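PDB 4WES: nitrogenase molybdenum-iron protein alpha chain, which forms part of the molybdenum-iron component of nitrogenase, which binds an iron-sulfur P-cluster and a molybdenum cofactor and reduces dinitrogen to ammonium. Local coordinates for residues A[75-80]-A[107-112]; A[140-145]-A[170-175]; A[209-214]-A[235-240]; A[259-264]-A[282-287]. All coordinates share one frame; numbering follows the deposited sequence. Where two conformers were deposited one is given.

Contact 1. Residues A[75-80]-A[107-112]. With CLF (Fe(8)-S(7) cluster), chain H.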
# COMPACT_ATOMS: atom_id res chain seq x y z
N GLY A 75 -20.74 -5.25 31.41
CA GLY A 75 -21.15 -6.41 30.62
C GLY A 75 -19.92 -7.09 30.12
O GLY A 75 -18.80 -6.64 30.36
N PRO A 76 -20.11 -8.23 29.42
CA PRO A 76 -19.03 -8.85 28.68
C PRO A 76 -18.64 -7.97 27.49
O PRO A 76 -19.23 -6.90 27.27
CB PRO A 76 -19.57 -10.24 28.33
CG PRO A 76 -20.98 -10.30 28.89
CD PRO A 76 -21.39 -8.84 29.08
N ILE A 77 -17.58 -8.34 26.78
CA ILE A 77 -16.87 -7.32 26.01
C ILE A 77 -17.60 -6.81 24.76
O ILE A 77 -17.34 -5.66 24.36
CB ILE A 77 -15.45 -7.83 25.61
CG1 ILE A 77 -14.54 -6.66 25.22
CG2 ILE A 77 -15.52 -8.88 24.51
CD1 ILE A 77 -14.33 -5.65 26.34
N GLY A 78 -18.44 -7.64 24.13
CA GLY A 78 -19.01 -7.21 22.88
C GLY A 78 -19.89 -5.99 22.97
O GLY A 78 -19.81 -5.10 22.13
N CYS A 79 -20.75 -5.97 23.98
CA CYS A 79 -21.55 -4.73 24.13
C CYS A 79 -20.72 -3.47 24.04
O CYS A 79 -21.14 -2.45 23.51
CB CYS A 79 -22.34 -4.78 25.42
SG CYS A 79 -23.23 -6.31 25.75
N SER A 80 -19.51 -3.52 24.63
CA SER A 80 -18.59 -2.38 24.55
C SER A 80 -17.96 -2.27 23.15
O SER A 80 -18.04 -1.22 22.52
CB SER A 80 -17.51 -2.58 25.61
OG SER A 80 -16.59 -1.48 25.60
N SER A 107 -15.21 -0.66 29.61
CA SER A 107 -16.13 -1.66 30.10
C SER A 107 -15.53 -2.43 31.25
O SER A 107 -14.34 -2.34 31.58
CB SER A 107 -16.48 -2.63 29.02
OG SER A 107 -15.38 -3.49 28.78
N THR A 108 -16.40 -3.23 31.91
CA THR A 108 -15.96 -4.10 32.98
C THR A 108 -15.60 -5.49 32.48
O THR A 108 -15.12 -6.30 33.26
CB THR A 108 -17.04 -4.23 34.06
OG1 THR A 108 -18.25 -4.67 33.44
CG2 THR A 108 -17.27 -2.90 34.77
N ASP A 109 -15.77 -5.77 31.17
CA ASP A 109 -15.25 -6.99 30.58
C ASP A 109 -15.59 -8.22 31.45
O ASP A 109 -14.73 -8.97 31.86
CB ASP A 109 -13.73 -6.85 30.37
CG ASP A 109 -13.07 -7.98 29.63
OD1 ASP A 109 -13.74 -8.76 28.90
OD2 ASP A 109 -11.83 -8.05 29.75
N MET A 110 -16.89 -8.39 31.71
CA MET A 110 -17.32 -9.41 32.64
C MET A 110 -16.86 -10.80 32.19
O MET A 110 -16.90 -11.14 30.99
CB MET A 110 -18.84 -9.32 32.83
CG MET A 110 -19.35 -8.07 33.58
SD MET A 110 -21.17 -7.88 33.67
CE MET A 110 -21.68 -9.50 34.18
N GLN A 111 -16.44 -11.55 33.19
CA GLN A 111 -15.98 -12.92 33.03
C GLN A 111 -16.93 -13.88 33.73
O GLN A 111 -17.88 -13.45 34.42
CB GLN A 111 -14.57 -13.04 33.62
CG GLN A 111 -13.55 -12.11 33.02
CD GLN A 111 -13.27 -12.48 31.59
OE1 GLN A 111 -12.75 -13.57 31.31
NE2 GLN A 111 -13.58 -11.60 30.66
N GLU A 112 -16.67 -15.18 33.60
CA GLU A 112 -17.57 -16.14 34.24
C GLU A 112 -17.64 -15.91 35.76
O GLU A 112 -18.72 -16.09 36.37
CB GLU A 112 -17.15 -17.58 33.91
CG GLU A 112 -18.16 -18.62 34.38
CD GLU A 112 -17.96 -20.00 33.82
OE1 GLU A 112 -18.97 -20.71 33.56
OE2 GLU A 112 -16.79 -20.36 33.68
FE1 CLF H . -27.50 -7.81 25.20
FE2 CLF H . -26.49 -8.02 22.92
FE3 CLF H . -27.60 -5.57 23.55
FE4 CLF H . -25.31 -6.46 24.68
S1 CLF H . -25.36 -8.83 24.97
S2A CLF H . -28.72 -7.58 23.22
S4A CLF H . -25.62 -5.93 22.48
S3A CLF H . -27.12 -5.60 25.83
FE5 CLF H . -22.13 -7.75 24.31
FE6 CLF H . -22.68 -11.12 25.50
FE7 CLF H . -21.61 -10.17 23.15
FE8 CLF H . -24.27 -9.83 23.12
S2B CLF H . -21.11 -9.46 25.27
S3B CLF H . -23.21 -11.83 23.36
S4B CLF H . -22.72 -8.39 22.19
O HOH W 1 -16.05 -10.20 28.50
O HOH W 2 -13.93 -1.98 26.66
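Gly-75 and Met-110 meet beside the P-cluster site, where the neighbouring parallel strands 69-74 and 106-107 give way, the first to helix 77-81 and the second to a loop. Met-110 N donates to Gly-75 O over 2.9 Å; the bond is almost straight at the hydrogen (177°), although the donor stands above the carbonyl plane. Met-110, modelled in two conformers, lies against the glycine backbone in one of them: CB is 3.6 Å from Gly-75 O, CG sits anti to its own carbonyl carbon (chi1 -69°) and faces Gly-75 C, and SD comes within 3.4 Å of Gly-75 CA. Beyond SD the chain bends at chi3. Gly-75 N donates to Thr-108 OG1 over a longer and less direct 3.3 Å, and that hydroxyl also bonds to His-74.

Pro-76 places CB 3.5 Å from sulfur S2B of the cluster, and Cys-79 SG bridges irons FE4 and FE5. Ile-77 crosses the side chain of Asp-109, its CB 3.8 Å from OD1. The same carboxylate forms salt bridges with Lys-21 and Arg-16 of the beta chain, so the loop beside the cluster is also part of the subunit interface. At the far end, in one of two Ser-107 conformers, Ser-80 CB packs 3.6 Å from Ser-107 CB, and a water tentatively links Ser-80 OG and Ser-107 OG.

Contact 2. Residues A[140-145]-A[170-175]. With CLF (Fe(8)-S(7) cluster), chain H.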
# COMPACT_ATOMS: atom_id res chain seq x y z
N GLY A 140 -20.87 7.34 33.40
CA GLY A 140 -22.08 6.56 33.20
C GLY A 140 -21.79 5.08 33.33
O GLY A 140 -20.71 4.62 32.96
N VAL A 141 -22.77 4.33 33.84
CA VAL A 141 -22.71 2.89 33.96
C VAL A 141 -23.91 2.32 33.25
O VAL A 141 -25.05 2.68 33.59
CB VAL A 141 -22.78 2.44 35.41
CG1 VAL A 141 -22.78 0.92 35.48
CG2 VAL A 141 -21.63 3.05 36.21
N TYR A 142 -23.69 1.42 32.28
CA TYR A 142 -24.75 0.97 31.40
C TYR A 142 -24.92 -0.54 31.55
O TYR A 142 -23.97 -1.30 31.30
CB TYR A 142 -24.41 1.33 29.94
CG TYR A 142 -24.26 2.82 29.80
CD1 TYR A 142 -25.34 3.64 29.54
CD2 TYR A 142 -23.05 3.42 30.02
CE1 TYR A 142 -25.20 5.01 29.49
CE2 TYR A 142 -22.89 4.80 30.02
CZ TYR A 142 -23.98 5.59 29.74
OH TYR A 142 -23.87 6.97 29.74
N ALA A 143 -26.12 -0.97 31.94
CA ALA A 143 -26.40 -2.39 32.04
C ALA A 143 -26.49 -3.05 30.66
O ALA A 143 -26.85 -2.43 29.67
CB ALA A 143 -27.68 -2.63 32.81
N THR A 144 -26.20 -4.34 30.66
CA THR A 144 -26.27 -5.22 29.51
C THR A 144 -27.06 -6.47 29.93
O THR A 144 -27.37 -6.64 31.11
CB THR A 144 -24.88 -5.60 29.01
OG1 THR A 144 -24.21 -6.31 30.04
CG2 THR A 144 -24.12 -4.40 28.56
N CYS A 145 -27.34 -7.37 28.97
CA CYS A 145 -28.15 -8.56 29.23
C CYS A 145 -27.98 -9.24 30.59
O CYS A 145 -29.00 -9.52 31.23
CB CYS A 145 -28.00 -9.57 28.08
SG CYS A 145 -28.86 -9.08 26.57
N HIS A 170 -23.90 8.06 36.86
CA HIS A 170 -25.27 7.82 36.43
C HIS A 170 -25.43 6.40 35.94
O HIS A 170 -24.76 5.98 34.99
CB HIS A 170 -25.66 8.76 35.31
CG HIS A 170 -25.52 10.21 35.69
ND1 HIS A 170 -26.25 10.76 36.71
CD2 HIS A 170 -24.75 11.20 35.20
CE1 HIS A 170 -25.94 12.03 36.82
NE2 HIS A 170 -25.02 12.33 35.94
N ALA A 171 -26.32 5.67 36.60
CA ALA A 171 -26.64 4.28 36.20
C ALA A 171 -27.84 4.23 35.26
O ALA A 171 -28.83 4.92 35.45
CB ALA A 171 -26.91 3.44 37.44
N PHE A 172 -27.77 3.32 34.29
CA PHE A 172 -28.84 3.12 33.32
C PHE A 172 -29.15 1.64 33.21
O PHE A 172 -28.28 0.87 32.79
CB PHE A 172 -28.43 3.65 31.94
CG PHE A 172 -28.13 5.12 31.91
CD1 PHE A 172 -26.89 5.60 32.25
CD2 PHE A 172 -29.11 6.03 31.53
CE1 PHE A 172 -26.60 6.95 32.24
CE2 PHE A 172 -28.84 7.40 31.51
CZ PHE A 172 -27.59 7.86 31.88
N SER A 173 -30.38 1.25 33.56
CA SER A 173 -30.78 -0.16 33.49
C SER A 173 -31.34 -0.46 32.11
O SER A 173 -32.53 -0.65 31.93
CB SER A 173 -31.78 -0.48 34.57
OG SER A 173 -31.15 -0.51 35.83
N CYS A 174 -30.43 -0.48 31.14
CA CYS A 174 -30.73 -0.68 29.72
C CYS A 174 -30.34 -2.07 29.22
O CYS A 174 -29.89 -2.24 28.09
CB CYS A 174 -30.12 0.41 28.88
SG CYS A 174 -28.33 0.62 29.13
N GLU A 175 -30.58 -3.08 30.05
CA GLU A 175 -30.38 -4.46 29.62
C GLU A 175 -31.03 -4.70 28.27
O GLU A 175 -32.15 -4.28 28.02
CB GLU A 175 -30.93 -5.45 30.63
CG GLU A 175 -30.23 -5.54 31.96
CD GLU A 175 -30.65 -4.53 33.03
OE1 GLU A 175 -30.30 -4.82 34.20
OE2 GLU A 175 -31.30 -3.51 32.74
FE1 CLF H . -27.50 -7.81 25.20
FE2 CLF H . -26.49 -8.02 22.92
FE3 CLF H . -27.60 -5.57 23.55
FE4 CLF H . -25.31 -6.46 24.68
S1 CLF H . -25.36 -8.83 24.97
S2A CLF H . -28.72 -7.58 23.22
S4A CLF H . -25.62 -5.93 22.48
S3A CLF H . -27.12 -5.60 25.83
FE5 CLF H . -22.13 -7.75 24.31
FE6 CLF H . -22.68 -11.12 25.50
FE7 CLF H . -21.61 -10.17 23.15
FE8 CLF H . -24.27 -9.83 23.12
S2B CLF H . -21.11 -9.46 25.27
S3B CLF H . -23.21 -11.83 23.36
S4B CLF H . -22.72 -8.39 22.19
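A parallel strand pair, Gly-140 to Ala-143 beside His-170 to Phe-172, forms one edge of a four-stranded parallel sheet within this chain and leads into the P-cluster site; the crossover between the two strands contains helix 154-165. The ladder has three backbone bonds: Val-141 N to His-170 O (2.8 Å), Phe-172 N to Val-141 O, and Ala-143 N to Phe-172 O. The strand axes diverge by just 13°.

On one face Tyr-142 and Phe-172 lie side by side and point the same way; they pair in register there, and both have CG anti to the carbonyl carbon. Their planes are 5° apart, but the rings are slid so far that they barely overlap; the closest atoms are Tyr-142 CE1 and Phe-172 CD1 at 3.3 Å. Residues of helix 54-63 touch both side chains, and Tyr-142 OH bonds to His-71. On the other face Val-141 and Ala-171 meet Ile-154.

Past the strands, Cys-145 SG binds iron FE1 of the cluster at 2.3 Å. Glu-175 bends at chi2 and lays CD 3.5 Å from Ala-143 CB, while its OE2 forms a salt bridge with Lys-178. Glu-175 N is buried here without a hydrogen-bond partner, and Glu-175 CG lies 3.2 Å from Thr-144 O.

Contact 3. Residues A[209-214]-A[235-240]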
# COMPACT_ATOMS: atom_id res chain seq x y z
N SER A 209 -31.81 32.11 23.10
CA SER A 209 -31.27 30.78 23.38
C SER A 209 -32.22 29.67 22.96
O SER A 209 -33.41 29.67 23.31
CB SER A 209 -30.93 30.63 24.87
OG SER A 209 -29.73 31.30 25.23
N ILE A 210 -31.67 28.74 22.19
CA ILE A 210 -32.39 27.56 21.73
C ILE A 210 -31.56 26.33 22.08
O ILE A 210 -30.35 26.39 22.23
CB ILE A 210 -32.65 27.63 20.20
CG1 ILE A 210 -31.36 27.59 19.40
CG2 ILE A 210 -33.46 28.86 19.90
CD1 ILE A 210 -30.93 26.16 19.04
N ASN A 211 -32.24 25.18 22.16
CA ASN A 211 -31.56 23.89 22.17
C ASN A 211 -31.97 23.10 20.93
O ASN A 211 -33.10 23.23 20.48
CB ASN A 211 -31.97 23.03 23.34
CG ASN A 211 -31.62 23.61 24.70
OD1 ASN A 211 -30.58 24.25 24.89
ND2 ASN A 211 -32.55 23.41 25.65
N VAL A 212 -31.05 22.29 20.41
CA VAL A 212 -31.40 21.29 19.43
C VAL A 212 -31.47 19.94 20.12
O VAL A 212 -30.47 19.43 20.61
CB VAL A 212 -30.46 21.24 18.23
CG1 VAL A 212 -31.01 20.28 17.16
CG2 VAL A 212 -30.25 22.62 17.64
N LEU A 213 -32.68 19.40 20.22
CA LEU A 213 -32.92 18.14 20.91
C LEU A 213 -32.98 16.97 19.92
O LEU A 213 -33.63 17.08 18.87
CB LEU A 213 -34.24 18.18 21.67
CG LEU A 213 -34.41 19.21 22.80
CD1 LEU A 213 -35.71 18.94 23.53
CD2 LEU A 213 -33.22 19.23 23.73
N GLY A 214 -32.37 15.85 20.29
CA GLY A 214 -32.42 14.67 19.44
C GLY A 214 -31.62 14.87 18.17
O GLY A 214 -32.08 14.60 17.05
N HIS A 235 -28.33 31.83 20.05
CA HIS A 235 -27.38 31.20 20.91
C HIS A 235 -27.78 29.73 20.99
O HIS A 235 -28.87 29.42 21.47
CB HIS A 235 -27.40 31.81 22.32
CG HIS A 235 -26.51 31.08 23.27
ND1 HIS A 235 -26.98 30.39 24.37
CD2 HIS A 235 -25.18 30.90 23.25
CE1 HIS A 235 -25.97 29.83 25.00
NE2 HIS A 235 -24.86 30.13 24.34
N VAL A 236 -26.90 28.82 20.55
CA VAL A 236 -27.21 27.41 20.63
C VAL A 236 -26.77 26.92 22.01
O VAL A 236 -25.62 26.56 22.23
CB VAL A 236 -26.60 26.58 19.48
CG1 VAL A 236 -27.06 25.15 19.58
CG2 VAL A 236 -26.96 27.18 18.14
N ASN A 237 -27.72 26.96 22.93
CA ASN A 237 -27.41 26.67 24.33
C ASN A 237 -26.89 25.25 24.54
O ASN A 237 -25.92 25.03 25.25
CB ASN A 237 -28.67 26.93 25.16
CG ASN A 237 -28.48 26.63 26.61
OD1 ASN A 237 -27.69 27.28 27.30
ND2 ASN A 237 -29.16 25.61 27.08
N ALA A 238 -27.56 24.29 23.92
CA ALA A 238 -27.16 22.90 24.00
C ALA A 238 -27.73 22.15 22.83
O ALA A 238 -28.82 22.45 22.36
CB ALA A 238 -27.68 22.25 25.28
N THR A 239 -26.99 21.14 22.39
CA THR A 239 -27.50 20.10 21.50
C THR A 239 -27.47 18.81 22.30
O THR A 239 -26.43 18.40 22.86
CB THR A 239 -26.69 20.01 20.22
OG1 THR A 239 -26.87 21.25 19.52
CG2 THR A 239 -27.15 18.87 19.32
N LEU A 240 -28.63 18.15 22.40
CA LEU A 240 -28.73 16.87 23.08
C LEU A 240 -28.72 15.77 22.04
O LEU A 240 -29.74 15.55 21.37
CB LEU A 240 -29.97 16.79 23.97
CG LEU A 240 -29.77 17.29 25.41
CD1 LEU A 240 -29.26 18.69 25.49
CD2 LEU A 240 -31.02 17.08 26.23
O HOH W 3 -28.42 30.33 27.51
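From Ser-209 beside His-235 to Leu-213 beside Leu-240 the two strands run parallel with a strong twist, their axes 38° apart and 4.6 Å at closest approach. The register slips by one residue on the way: Ile-210 faces Val-236, but Val-212 faces Thr-239. Asn-237 takes up the extra residue with nearly helical torsions (phi -62°, psi -45°), and its N still donates to Ile-210 O over 2.8 Å.

At that irregularity two amides meet. Asn-237 ND2 donates to Asn-211 OD1 at 2.9 Å, in the carbonyl plane and on a lone pair, while Asn-211 ND2 turns to Ala-252 O and Asn-258 OD1. Nearby His-235 ND1 donates to Ser-209 OG over 3.0 Å, somewhat tilted from the ring plane; this hydroxyl, in one of two Ser-209 conformers, also bonds to Lys-206 O and accepts from a water that donates to Asn-237 OD1 as well.

The pair belongs to a beta-alpha-beta unit whose helix, 221-232, lies over the Ile-210 and Val-236 face. There Ile-210 CD1 meets Val-236 CG1 at 4.0 Å. On the reverse face, toward helix 263-277, Leu-213 and Leu-240 lie side by side with their CD2 atoms 4.0 Å apart. Val-212 O accepts from Leu-240 N, and beyond it Gly-214, at positive phi, makes a weak bond from N to Leu-240 O at 2.9 Å.

Contact 4. Residues A[259-264]-A[282-287]. With ICS (iron-sulfur-molybdenum cluster with interstitial carbon), chain F.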
# COMPACT_ATOMS: atom_id res chain seq x y z
N LEU A 259 -35.87 22.69 19.94
CA LEU A 259 -36.08 22.26 18.56
C LEU A 259 -35.93 20.73 18.55
O LEU A 259 -34.86 20.23 18.84
CB LEU A 259 -35.06 22.89 17.64
CG LEU A 259 -34.82 24.39 17.76
CD1 LEU A 259 -33.74 24.84 16.79
CD2 LEU A 259 -36.07 25.20 17.59
N VAL A 260 -36.94 20.00 18.12
CA VAL A 260 -36.90 18.54 18.15
C VAL A 260 -36.64 18.00 16.75
O VAL A 260 -37.52 18.04 15.89
CB VAL A 260 -38.20 17.99 18.75
CG1 VAL A 260 -38.28 16.48 18.62
CG2 VAL A 260 -38.33 18.39 20.22
N GLN A 261 -35.42 17.51 16.53
CA GLN A 261 -35.04 16.93 15.24
C GLN A 261 -35.49 15.46 15.19
O GLN A 261 -36.36 15.13 14.40
CB GLN A 261 -33.52 17.08 15.00
CG GLN A 261 -33.01 16.45 13.70
CD GLN A 261 -33.56 17.12 12.48
OE1 GLN A 261 -33.57 18.35 12.40
NE2 GLN A 261 -33.97 16.32 11.50
N CYS A 262 -34.93 14.62 16.05
CA CYS A 262 -35.41 13.25 16.18
C CYS A 262 -36.53 13.20 17.21
O CYS A 262 -36.27 13.27 18.43
CB CYS A 262 -34.30 12.30 16.61
SG CYS A 262 -34.98 10.67 16.85
N HIS A 263 -37.78 13.11 16.75
CA HIS A 263 -38.88 13.02 17.69
C HIS A 263 -38.80 11.78 18.57
O HIS A 263 -38.99 11.85 19.80
CB HIS A 263 -40.22 13.05 16.94
CG HIS A 263 -41.40 12.82 17.82
ND1 HIS A 263 -42.02 11.60 17.96
CD2 HIS A 263 -42.08 13.67 18.65
CE1 HIS A 263 -43.02 11.71 18.82
NE2 HIS A 263 -43.07 12.96 19.27
N ARG A 264 -38.56 10.61 17.98
CA ARG A 264 -38.67 9.38 18.71
C ARG A 264 -37.74 9.34 19.92
O ARG A 264 -38.14 8.92 21.01
CB ARG A 264 -38.35 8.19 17.76
CG ARG A 264 -38.43 6.81 18.37
CD ARG A 264 -39.81 6.36 18.80
NE ARG A 264 -40.21 6.85 20.12
CZ ARG A 264 -41.36 7.42 20.44
NH1 ARG A 264 -42.24 7.79 19.53
NH2 ARG A 264 -41.58 7.70 21.71
N ILE A 282 -40.72 22.97 19.33
CA ILE A 282 -41.27 22.81 18.00
C ILE A 282 -40.57 21.65 17.35
O ILE A 282 -39.38 21.40 17.57
CB ILE A 282 -41.14 24.05 17.09
CG1 ILE A 282 -39.69 24.53 16.95
CG2 ILE A 282 -42.03 25.17 17.56
CD1 ILE A 282 -39.51 25.50 15.81
N LYS A 283 -41.32 20.90 16.53
CA LYS A 283 -40.64 19.97 15.64
C LYS A 283 -39.83 20.75 14.64
O LYS A 283 -40.29 21.73 14.10
CB LYS A 283 -41.68 19.09 14.93
CG LYS A 283 -41.07 17.95 14.09
CD LYS A 283 -40.46 16.87 14.98
CE LYS A 283 -39.67 15.82 14.21
NZ LYS A 283 -38.55 16.37 13.40
N CYS A 284 -38.59 20.34 14.43
CA CYS A 284 -37.73 20.95 13.41
C CYS A 284 -37.27 19.87 12.42
O CYS A 284 -37.34 18.67 12.70
CB CYS A 284 -36.49 21.61 14.02
SG CYS A 284 -35.32 20.49 14.84
N ASN A 285 -36.78 20.32 11.28
CA ASN A 285 -36.09 19.41 10.38
C ASN A 285 -35.04 20.18 9.62
O ASN A 285 -35.34 20.92 8.68
CB ASN A 285 -37.06 18.74 9.41
CG ASN A 285 -36.33 17.73 8.55
OD1 ASN A 285 -35.22 17.35 8.87
ND2 ASN A 285 -36.95 17.29 7.46
N PHE A 286 -33.80 19.96 10.01
CA PHE A 286 -32.66 20.61 9.38
C PHE A 286 -32.10 19.81 8.19
O PHE A 286 -31.01 20.11 7.72
CB PHE A 286 -31.55 20.90 10.39
CG PHE A 286 -31.88 22.01 11.34
CD1 PHE A 286 -32.35 21.76 12.62
CD2 PHE A 286 -31.68 23.32 10.96
CE1 PHE A 286 -32.65 22.82 13.47
CE2 PHE A 286 -31.97 24.36 11.83
CZ PHE A 286 -32.45 24.10 13.08
N ILE A 287 -32.86 18.84 7.67
CA ILE A 287 -32.41 18.10 6.50
C ILE A 287 -33.25 18.50 5.28
O ILE A 287 -34.49 18.50 5.32
CB ILE A 287 -32.49 16.59 6.79
CG1 ILE A 287 -31.62 16.27 8.01
CG2 ILE A 287 -32.02 15.81 5.59
CD1 ILE A 287 -31.95 14.99 8.73
FE1 ICS F . -33.26 9.30 16.25
MO1 ICS F . -29.13 4.47 13.40
FE2 ICS F . -32.26 6.86 16.55
FE3 ICS F . -30.75 8.79 15.47
FE4 ICS F . -32.84 7.81 14.14
FE5 ICS F . -31.33 6.00 13.09
FE6 ICS F . -30.71 5.10 15.49
FE7 ICS F . -29.26 6.95 14.41
CX ICS F . -31.24 6.94 14.84
S1A ICS F . -34.34 7.32 15.81
S1B ICS F . -31.36 3.84 13.76
S2A ICS F . -31.56 8.74 17.62
S2B ICS F . -31.72 4.88 17.41
S3A ICS F . -33.14 6.93 12.12
S3B ICS F . -28.49 5.20 15.57
S4A ICS F . -32.24 10.02 14.30
S4B ICS F . -29.33 6.49 12.23
S5A ICS F . -28.57 8.95 15.03
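Gln-261 reaches across to Asn-285 and Phe-286 at the end of a beta-alpha-beta unit, strand 257-260, helix 263-277 and strand 281-283, whose link between first strand and helix carries Cys-262, a ligand of the iron-molybdenum cofactor. This is the tightly packed part. With CG anti to the backbone N (chi1 178°) and a bend at chi2, the amide uses both ends: OE1 accepts from Phe-286 N at 2.9 Å, and NE2 donates to Asn-285 OD1 at 3.1 Å. Ile-287 N reaches that OD1 from the opposite face, closing an Asx turn. Beside it Leu-259 CB packs 3.7 Å from Cys-284 SG, and Leu-259 CD1 meets the edge of the Phe-286 ring.

The partly exposed Lys-283 has a looser apolar contact, CD to Val-260 CG1 at 4.3 Å. Its polar end is nevertheless firmly gripped: NZ donates to Gln-261 O (2.7 Å), Cys-284 O and Val-260 O. Val-260 O also accepts from Cys-284 N on its other face. Three carbonyl oxygens around NZ would stabilise an ammonium group.

Cys-262 holds the N-cap position of helix 263-277; its CB is directed away from 282-287, and SG binds iron FE1 at 2.3 Å.

Overall arrangement
From the N terminus the four contacts close in series, and none of their loops nest or cross. Contact 1 closes the loop just beyond strands 69-74 and 106-107, and contact 2 then joins the two other strands of that parallel sheet. The two meet where Thr-144 OG1 lies 3.1 Å from Gly-75 CA, and both bind the P-cluster. Contacts 3 and 4 are successive beta-alpha-beta closures in a second parallel sheet. Its neighbouring strands 209-215 and 257-260 join them, with Leu-213 N 2.7 Å from Leu-259 O, a probable hydrogen bond. The centres of contacts 1 and 4 lie about 35 Å apart, one at the P-cluster, the other at the cofactor.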